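Local atomic coordinates of VAO-type flavoprotein oxidase VAO615 (Myceliophthora thermophila, PDB entry 6F72), a protein that probably acts as a secreted oxidoreductase with bicovalently bound FAD that, once reduced, reacts rapidly with molecular oxygen, although its substrate is unknown. Residues A[179-184]-A[207-212]; A[384-389]-A[395-400]. All coordinates share one frame; numbering follows the deposited sequence.

Contact 1 (A[179-184]-A[207-212]). With NAG (2-acetamido-2-deoxy-beta-D-glucopyranose), chain H.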
loop_
_atom_site.group_PDB
_atom_site.type_symbol
_atom_site.label_atom_id
_atom_site.label_comp_id
_atom_site.label_asym_id
_atom_site.label_seq_id
_atom_site.Cartn_x
_atom_site.Cartn_y
_atom_site.Cartn_z
ATOM N N THR A 179 -5.150 -19.128 7.301
ATOM C CA THR A 179 -3.840 -19.374 6.702
ATOM C C THR A 179 -3.632 -20.886 6.524
ATOM O O THR A 179 -3.927 -21.687 7.430
ATOM C CB THR A 179 -2.690 -18.780 7.534
ATOM O OG1 THR A 179 -2.647 -19.419 8.807
ATOM C CG2 THR A 179 -2.875 -17.287 7.764
ATOM N N LYS A 180 -3.119 -21.273 5.361
ATOM C CA LYS A 180 -3.013 -22.680 5.018
ATOM C C LYS A 180 -1.666 -22.946 4.353
ATOM O O LYS A 180 -1.375 -22.379 3.292
ATOM C CB LYS A 180 -4.189 -23.061 4.110
ATOM C CG LYS A 180 -4.380 -24.540 3.836
ATOM C CD LYS A 180 -5.616 -24.706 2.965
ATOM C CE LYS A 180 -5.554 -25.952 2.103
ATOM N NZ LYS A 180 -5.755 -27.163 2.935
ATOM N N PHE A 181 -0.844 -23.778 5.000
ATOM C CA PHE A 181 0.441 -24.190 4.451
ATOM C C PHE A 181 0.261 -25.318 3.457
ATOM O O PHE A 181 -0.252 -26.381 3.803
ATOM C CB PHE A 181 1.444 -24.581 5.553
ATOM C CG PHE A 181 2.778 -25.067 5.020
ATOM C CD1 PHE A 181 3.632 -24.205 4.324
ATOM C CD2 PHE A 181 3.177 -26.396 5.206
ATOM C CE1 PHE A 181 4.857 -24.652 3.828
ATOM C CE2 PHE A 181 4.403 -26.851 4.718
ATOM C CZ PHE A 181 5.244 -25.978 4.026
ATOM N N ILE A 182 0.687 -25.068 2.224
ATOM C CA ILE A 182 0.688 -26.065 1.153
ATOM C C ILE A 182 2.144 -26.468 0.877
ATOM O O ILE A 182 2.904 -25.719 0.247
ATOM C CB ILE A 182 -0.025 -25.550 -0.129
ATOM C CG1 ILE A 182 -1.458 -25.098 0.182
ATOM C CG2 ILE A 182 -0.023 -26.616 -1.223
ATOM C CD1 ILE A 182 -2.055 -24.154 -0.842
ATOM N N LYS A 183 2.512 -27.657 1.363
ATOM C CA LYS A 183 3.884 -28.181 1.288
ATOM C C LYS A 183 4.372 -28.426 -0.142
ATOM O O LYS A 183 5.548 -28.184 -0.449
ATOM C CB LYS A 183 4.002 -29.469 2.108
ATOM C CG LYS A 183 5.431 -29.930 2.375
ATOM C CD LYS A 183 5.424 -31.089 3.356
ATOM C CE LYS A 183 6.800 -31.717 3.492
ATOM N NZ LYS A 183 6.779 -32.791 4.529
ATOM N N ASN A 184 3.461 -28.887 -0.999
ATOM C CA ASN A 184 3.785 -29.271 -2.378
ATOM C C ASN A 184 2.756 -28.769 -3.383
ATOM O O ASN A 184 2.026 -29.566 -4.006
ATOM C CB ASN A 184 3.942 -30.788 -2.491
ATOM C CG ASN A 184 5.131 -31.317 -1.707
ATOM O OD1 ASN A 184 6.247 -30.795 -1.809
ATOM N ND2 ASN A 184 4.902 -32.372 -0.931
ATOM N N TYR A 207 3.927 -13.171 8.011
ATOM C CA TYR A 207 5.310 -13.437 8.448
ATOM C C TYR A 207 5.404 -14.445 9.577
ATOM O O TYR A 207 6.295 -15.298 9.553
ATOM C CB TYR A 207 6.046 -12.152 8.857
ATOM C CG TYR A 207 6.183 -11.111 7.764
ATOM C CD1 TYR A 207 6.118 -11.464 6.405
ATOM C CD2 TYR A 207 6.393 -9.770 8.087
ATOM C CE1 TYR A 207 6.232 -10.511 5.408
ATOM C CE2 TYR A 207 6.517 -8.805 7.090
ATOM C CZ TYR A 207 6.435 -9.180 5.760
ATOM O OH TYR A 207 6.559 -8.237 4.769
ATOM N N ALA A 208 4.500 -14.338 10.559
ATOM C CA ALA A 208 4.387 -15.329 11.634
ATOM C C ALA A 208 4.106 -16.723 11.057
ATOM O O ALA A 208 4.739 -17.701 11.465
ATOM C CB ALA A 208 3.318 -14.926 12.654
ATOM N N MET A 209 3.189 -16.786 10.088
ATOM C CA MET A 209 2.783 -18.032 9.446
ATOM C C MET A 209 3.903 -18.654 8.597
ATOM O O MET A 209 4.167 -19.858 8.696
ATOM C CB MET A 209 1.502 -17.812 8.629
ATOM C CG MET A 209 0.963 -19.061 7.957
ATOM S SD MET A 209 1.460 -19.161 6.232
ATOM C CE MET A 209 1.145 -20.891 5.895
ATOM N N ALA A 210 4.550 -17.830 7.772
ATOM C CA ALA A 210 5.669 -18.288 6.957
ATOM C C ALA A 210 6.839 -18.745 7.824
ATOM O O ALA A 210 7.392 -19.821 7.578
ATOM C CB ALA A 210 6.106 -17.219 5.953
ATOM N N ASN A 211 7.210 -17.942 8.827
ATOM C CA ASN A 211 8.319 -18.286 9.724
ATOM C C ASN A 211 8.140 -19.659 10.389
ATOM O O ASN A 211 9.099 -20.432 10.477
ATOM C CB ASN A 211 8.562 -17.219 10.805
ATOM C CG ASN A 211 9.586 -17.675 11.824
ATOM O OD1 ASN A 211 10.792 -17.570 11.592
ATOM N ND2 ASN A 211 9.105 -18.211 12.952
ATOM N N SER A 212 6.921 -19.946 10.855
ATOM C CA SER A 212 6.631 -21.173 11.606
ATOM C C SER A 212 6.863 -22.443 10.786
ATOM O O SER A 212 7.030 -23.520 11.355
ATOM C CB SER A 212 5.203 -21.158 12.159
ATOM O OG SER A 212 4.252 -21.125 11.112
HETATM C C1 NAG H . 9.906 -18.772 14.014
HETATM C C2 NAG H . 9.805 -18.521 15.530
HETATM C C3 NAG H . 10.643 -19.497 16.377
HETATM C C4 NAG H . 10.524 -20.961 15.924
HETATM C C5 NAG H . 10.820 -21.052 14.425
HETATM C C6 NAG H . 10.686 -22.486 13.906
HETATM C C7 NAG H . 9.325 -16.194 16.219
HETATM C C8 NAG H . 9.956 -14.869 16.539
HETATM N N2 NAG H . 10.188 -17.155 15.869
HETATM O O3 NAG H . 10.242 -19.396 17.747
HETATM O O4 NAG H . 11.394 -21.808 16.697
HETATM O O5 NAG H . 9.896 -20.189 13.735
HETATM O O6 NAG H . 10.348 -22.503 12.512
HETATM O O7 NAG H . 8.109 -16.354 16.276
#
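M209 reaches out to strand 179-182, overlapping T179 with CG and the K180-F181 backbone with CE. The T179 and M209 side chains pass alongside in opposite senses: M209 CG lies 3.7 Å from T179 CB and equally near OG1 of that residue. Beyond the sulfur, M209 CE reaches 3.6 Å from F181 N and also touches F181 CB, arriving near the plane of the phenyl ring at its edge and not over a face. Two torsions of M209 put it there. With CG opposite the backbone N (chi1 -178°) the chain leaves the helix, and a bend at chi2, -98°, swings the thioether along the strand. An unbranched, flexible methionine suits this place because it can bend past T179 and set its methyl against the K180-F181 backbone. No hydrogen bond crosses, and the buried area is small. The strand and helix 203-212 belong to the FAD-binding PCMH-type domain of the oxygen-dependent FAD-linked oxidoreductases. The axes of residues 207-212 and 179-182 run at 29°, 9.7 Å apart at closest, beside an antiparallel sheet in which K180 and I182 pair through their backbones with K196 and A194. The same sheet supplies A195, which M209 also touches, while the F181 ring meets that of H215. Toward the end of the helix, S212 OG donates to M209 O at 2.7 Å, with the hydroxyl tilted out of the carbonyl plane. One residue earlier, N211 carries an N-linked glycan, its ND2 bonded to NAG C1 at 1.4 Å, and NAG O6 folds back to make a weak hydrogen bond to N211 O.

Contact 2 (A[384-389]-A[395-400])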
loop_
_atom_site.group_PDB
_atom_site.type_symbol
_atom_site.label_atom_id
_atom_site.label_comp_id
_atom_site.label_asym_id
_atom_site.label_seq_id
_atom_site.Cartn_x
_atom_site.Cartn_y
_atom_site.Cartn_z
ATOM N N GLN A 384 26.771 -0.860 10.881
ATOM C CA GLN A 384 26.443 -1.843 11.917
ATOM C C GLN A 384 25.934 -3.128 11.265
ATOM O O GLN A 384 24.720 -3.322 11.130
ATOM C CB GLN A 384 25.465 -1.260 12.956
ATOM C CG GLN A 384 26.131 -0.263 13.904
ATOM C CD GLN A 384 25.176 0.711 14.586
ATOM O OE1 GLN A 384 24.159 1.130 14.021
ATOM N NE2 GLN A 384 25.523 1.098 15.807
ATOM N N PRO A 385 26.873 -3.998 10.826
ATOM C CA PRO A 385 26.493 -5.256 10.204
ATOM C C PRO A 385 26.012 -6.250 11.247
ATOM O O PRO A 385 26.414 -6.170 12.407
ATOM C CB PRO A 385 27.804 -5.765 9.584
ATOM C CG PRO A 385 28.795 -4.663 9.727
ATOM C CD PRO A 385 28.339 -3.874 10.909
ATOM N N ARG A 386 25.145 -7.164 10.818
ATOM C CA ARG A 386 24.714 -8.313 11.623
ATOM C C ARG A 386 24.279 -9.453 10.713
ATOM O O ARG A 386 24.192 -9.284 9.489
ATOM C CB ARG A 386 23.597 -7.932 12.631
ATOM C CG ARG A 386 22.273 -7.459 12.018
ATOM C CD ARG A 386 21.190 -7.158 13.052
ATOM N NE ARG A 386 21.562 -6.035 13.907
ATOM C CZ ARG A 386 21.977 -6.137 15.166
ATOM N NH1 ARG A 386 22.058 -7.316 15.767
ATOM N NH2 ARG A 386 22.306 -5.042 15.830
ATOM N N VAL A 387 24.043 -10.617 11.318
ATOM C CA VAL A 387 23.451 -11.767 10.639
ATOM C C VAL A 387 22.296 -12.282 11.517
ATOM O O VAL A 387 22.507 -12.639 12.677
ATOM C CB VAL A 387 24.484 -12.898 10.381
ATOM C CG1 VAL A 387 23.816 -14.123 9.767
ATOM C CG2 VAL A 387 25.618 -12.431 9.479
ATOM N N SER A 388 21.088 -12.305 10.960
ATOM C CA SER A 388 19.926 -12.897 11.631
ATOM C C SER A 388 19.781 -14.374 11.234
ATOM O O SER A 388 20.128 -14.752 10.116
ATOM C CB SER A 388 18.647 -12.111 11.305
ATOM O OG SER A 388 18.846 -10.713 11.479
ATOM N N THR A 389 19.285 -15.190 12.166
ATOM C CA THR A 389 19.073 -16.630 11.957
ATOM C C THR A 389 18.036 -16.899 10.868
ATOM O O THR A 389 18.147 -17.870 10.114
ATOM C CB THR A 389 18.619 -17.308 13.262
ATOM O OG1 THR A 389 19.436 -16.841 14.336
ATOM C CG2 THR A 389 18.737 -18.837 13.177
ATOM N N PHE A 395 13.650 -8.832 9.710
ATOM C CA PHE A 395 12.579 -7.876 9.464
ATOM C C PHE A 395 12.295 -6.998 10.688
ATOM O O PHE A 395 12.296 -5.767 10.583
ATOM C CB PHE A 395 11.295 -8.578 9.004
ATOM C CG PHE A 395 10.235 -7.627 8.540
ATOM C CD1 PHE A 395 9.347 -7.052 9.449
ATOM C CD2 PHE A 395 10.150 -7.263 7.195
ATOM C CE1 PHE A 395 8.386 -6.137 9.026
ATOM C CE2 PHE A 395 9.183 -6.362 6.759
ATOM C CZ PHE A 395 8.305 -5.791 7.681
ATOM N N PHE A 396 12.064 -7.634 11.837
ATOM C CA PHE A 396 11.647 -6.896 13.034
ATOM C C PHE A 396 12.783 -6.249 13.833
ATOM O O PHE A 396 12.525 -5.355 14.650
ATOM C CB PHE A 396 10.669 -7.711 13.901
ATOM C CG PHE A 396 9.290 -7.830 13.295
ATOM C CD1 PHE A 396 8.447 -6.711 13.203
ATOM C CD2 PHE A 396 8.835 -9.044 12.789
ATOM C CE1 PHE A 396 7.177 -6.815 12.635
ATOM C CE2 PHE A 396 7.567 -9.150 12.222
ATOM C CZ PHE A 396 6.736 -8.038 12.145
ATOM N N THR A 397 14.027 -6.660 13.571
ATOM C CA THR A 397 15.194 -5.909 14.046
ATOM C C THR A 397 15.138 -4.499 13.450
ATOM O O THR A 397 15.244 -3.511 14.181
ATOM C CB THR A 397 16.533 -6.571 13.655
ATOM O OG1 THR A 397 16.538 -7.933 14.080
ATOM C CG2 THR A 397 17.717 -5.850 14.308
ATOM N N TYR A 398 14.930 -4.428 12.132
ATOM C CA TYR A 398 14.989 -3.164 11.392
ATOM C C TYR A 398 13.672 -2.392 11.272
ATOM O O TYR A 398 13.691 -1.151 11.173
ATOM C CB TYR A 398 15.637 -3.379 10.016
ATOM C CG TYR A 398 17.097 -3.765 10.142
ATOM C CD1 TYR A 398 18.074 -2.803 10.450
ATOM C CD2 TYR A 398 17.499 -5.093 10.001
ATOM C CE1 TYR A 398 19.411 -3.158 10.591
ATOM C CE2 TYR A 398 18.834 -5.457 10.142
ATOM C CZ TYR A 398 19.780 -4.487 10.435
ATOM O OH TYR A 398 21.091 -4.850 10.574
ATOM N N LEU A 399 12.546 -3.103 11.302
ATOM C CA LEU A 399 11.247 -2.503 10.982
ATOM C C LEU A 399 10.185 -2.826 12.043
ATOM O O LEU A 399 8.971 -2.748 11.793
ATOM C CB LEU A 399 10.806 -2.890 9.549
ATOM C CG LEU A 399 11.824 -2.778 8.385
ATOM C CD1 LEU A 399 11.385 -3.575 7.171
ATOM C CD2 LEU A 399 12.144 -1.353 7.961
ATOM N N GLY A 400 10.667 -3.162 13.240
ATOM C CA GLY A 400 9.810 -3.489 14.370
ATOM C C GLY A 400 9.349 -2.253 15.131
ATOM O O GLY A 400 9.349 -1.152 14.563
HETATM O O HOH W 1 22.405 -3.578 12.493
#
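R386 starts with its CG between the backbone N and the carbonyl carbon (chi1 64°) and bends again at chi3, so that its chain passes Y398, whose ring leaves the helix beside its own backbone N (chi1 -66°). R386 and Y398 run side by side, pointing opposite ways, where strand 382-388, an outermost strand of a seven-stranded antiparallel sheet, is followed by helix 391-399 in a strand-turn-helix unit. The closest touch is between R386 CG and Y398 OH, at 3.2 Å. The hydroxyl also lies at the edge of the guanidinium, in its plane, while the aromatic plane is turned 64° from that of the guanidinium. T397 meets the same arginine from another direction: its CG2, 3.9 Å from R386 NE, lies over one guanidinium face. A threonine fits here because its methyl lies against one face of that flat group while OG1 is tied back into the helix by D393 O. Arginine suits an exposed edge strand, since its methylene chain can pack against Y398 while NE donates to a water. The Y398 ring also meets the rings of H394 and Y352, so the residue joins helix to sheet by its aromatic surface and offers a polar tip to the strand. A phenylalanine here would probably retain much of the ring packing but lose the hydroxyl, leaving a water between Q384 and R386 short of one partner. In the present structure that water fastens the helix to the strand, where no direct hydrogen bond joins residues 384-389 to 395-400. It accepts from R386 NE at 3.0 Å, sits 2.7 Å from Y398 OH, and donates to the backbone oxygen Q384 O, also at 2.7 Å.

In the fold
Both contacts pair a strand with a helix at the protein surface, and neither belongs to the core, yet they use different elements. Contact 1 lies within the PCMH-type FAD-binding domain and runs its two segments roughly parallel; contact 2 joins an edge strand of the seven-stranded sheet to the helix that follows it, at 142°. The first is van der Waals contact with no hydrogen bond across it, whereas the second mixes aliphatic touch with water-mediated hydrogen bonding around a charged group. Their centres lie 21 Å apart, but Y207 CE2 of contact 1 packs 3.6 Å from F395 CZ of contact 2, so that helix 203-212 and helix 391-399 meet ring to ring.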